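Lectin (Colocasia esculenta, PDB 5T1X) is a GNA-related lectin of taro that probably binds mannose-containing glycans. Local coordinates at residues Asn7-Phe10 against Ser11-Leu15. Residues are numbered along the deposited sequence; the frame is centred on the assembly and turned at random.
Sequences NLLF and SGQVL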
loop_
_atom_site.group_PDB
_atom_site.type_symbol
_atom_site.label_atom_id
_atom_site.label_comp_id
_atom_site.label_asym_id
_atom_site.label_seq_id
_atom_site.Cartn_x
_atom_site.Cartn_y
_atom_site.Cartn_z
ATOM N N ASN B 7 -1.182 -4.504 7.689
ATOM C CA ASN B 7 -1.762 -4.693 6.351
ATOM C C ASN B 7 -0.787 -4.415 5.190
ATOM O O ASN B 7 -1.229 -4.397 4.040
ATOM C CB ASN B 7 -2.997 -3.790 6.199
ATOM C CG ASN B 7 -2.686 -2.309 6.318
ATOM O OD1 ASN B 7 -1.699 -1.895 6.955
ATOM N ND2 ASN B 7 -3.519 -1.468 5.719
ATOM N N LEU B 8 0.515 -4.190 5.480
ATOM C CA LEU B 8 1.488 -3.863 4.431
ATOM C C LEU B 8 2.697 -4.764 4.433
ATOM O O LEU B 8 3.125 -5.227 5.489
ATOM C CB LEU B 8 2.014 -2.420 4.627
ATOM C CG LEU B 8 1.015 -1.292 4.903
ATOM C CD1 LEU B 8 1.755 -0.021 5.269
ATOM C CD2 LEU B 8 0.100 -1.041 3.706
ATOM N N LEU B 9 3.312 -4.921 3.256
ATOM C CA LEU B 9 4.581 -5.609 3.083
ATOM C C LEU B 9 5.395 -4.812 2.073
ATOM O O LEU B 9 5.060 -4.799 0.893
ATOM C CB LEU B 9 4.412 -7.089 2.664
ATOM C CG LEU B 9 5.672 -7.949 2.852
ATOM C CD1 LEU B 9 5.898 -8.267 4.311
ATOM C CD2 LEU B 9 5.585 -9.232 2.057
ATOM N N PHE B 10 6.405 -4.074 2.553
ATOM C CA PHE B 10 7.249 -3.273 1.675
ATOM C C PHE B 10 8.351 -4.139 1.092
ATOM O O PHE B 10 8.692 -5.183 1.677
ATOM C CB PHE B 10 7.861 -2.085 2.441
ATOM C CG PHE B 10 6.853 -1.061 2.883
ATOM C CD1 PHE B 10 6.410 -0.076 2.007
ATOM C CD2 PHE B 10 6.336 -1.082 4.178
ATOM C CE1 PHE B 10 5.465 0.874 2.416
ATOM C CE2 PHE B 10 5.389 -0.134 4.583
ATOM C CZ PHE B 10 4.957 0.835 3.699
ATOM N N SER B 11 8.913 -3.715 -0.056
ATOM C CA SER B 11 10.063 -4.384 -0.673
ATOM C C SER B 11 11.143 -4.659 0.381
ATOM O O SER B 11 11.504 -3.752 1.144
ATOM C CB SER B 11 10.658 -3.502 -1.772
ATOM O OG SER B 11 9.772 -3.371 -2.872
ATOM N N GLY B 12 11.626 -5.892 0.427
ATOM C CA GLY B 12 12.671 -6.264 1.375
ATOM C C GLY B 12 12.152 -6.934 2.631
ATOM O O GLY B 12 12.887 -7.699 3.249
ATOM N N GLN B 13 10.880 -6.692 3.025
ATOM C CA GLN B 13 10.364 -7.366 4.221
ATOM C C GLN B 13 10.115 -8.849 3.913
ATOM O O GLN B 13 9.879 -9.215 2.760
ATOM C CB GLN B 13 9.084 -6.698 4.743
ATOM C CG GLN B 13 9.323 -5.270 5.222
ATOM C CD GLN B 13 8.116 -4.707 5.921
ATOM O OE1 GLN B 13 7.079 -4.432 5.308
ATOM N NE2 GLN B 13 8.252 -4.474 7.216
ATOM N N VAL B 14 10.239 -9.708 4.920
ATOM C CA VAL B 14 9.996 -11.138 4.701
ATOM C C VAL B 14 8.936 -11.657 5.672
ATOM O O VAL B 14 8.882 -11.218 6.832
ATOM C CB VAL B 14 11.287 -12.008 4.774
ATOM C CG1 VAL B 14 12.387 -11.480 3.850
ATOM C CG2 VAL B 14 11.797 -12.164 6.198
ATOM N N LEU B 15 8.099 -12.588 5.189
ATOM C CA LEU B 15 7.113 -13.323 5.989
ATOM C C LEU B 15 7.420 -14.813 5.865
ATOM O O LEU B 15 7.739 -15.290 4.779
ATOM C CB LEU B 15 5.658 -13.048 5.556
ATOM C CG LEU B 15 5.078 -11.640 5.744
ATOM C CD1 LEU B 15 3.632 -11.605 5.251
ATOM C CD2 LEU B 15 5.155 -11.172 7.189
HETATM O O HOH W 1 4.936 -4.023 6.989
HETATM O O HOH W 2 8.610 -7.867 1.024
#
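With chi1 at -64° Gln13 sets CG beside its own backbone N, and the side chain, extended beyond CG, runs back to lie flank to flank with the ring of Phe10. Its amide oxygen thereby reaches the main chain three residues earlier: Phe10 N donates to Gln13 OE1 at 2.9 Å, nearly straight and in the carbonyl plane, on a lone pair. The same oxygen sits at the ring edge of Phe10, 3.6 Å from CD2, the amide plane turned 42° from the ring. A water lies within hydrogen-bonding distance of both Gln13 OE1 and Leu8 O and can bridge them, while NE2 of Gln13 makes weak hydrogen bonds to the carbonyls of Ile2 and Pro3. Between Phe10 and Gln13 the chain makes a type II beta turn, closed by Gln13 N donating to Phe10 O at 3.0 Å; Gly12 takes the positive-phi position. In this beta-prism II domain, the fold of GNA-related lectins, the turn carries the chain from strand 8-10, paired with 89-92, to the stretch that pairs with strand 57-60 in the next antiparallel sheet. Ser11 OG hydrogen-bonds Asn61 O, just after strand 57-60, and Tyr88 N, just before strand 89-92. A second water spans Phe10 O and Gln13 O. On the apolar side Leu9, its CG swung anti to the backbone N (chi1 -164°), brings CD1 to 3.6 Å from Gln13 CB. That same methyl lies 3.8 Å from Leu15 CG, the two side chains running antiparallel past one another. The Phe10 ring meets His88 of the neighbouring lectin chain.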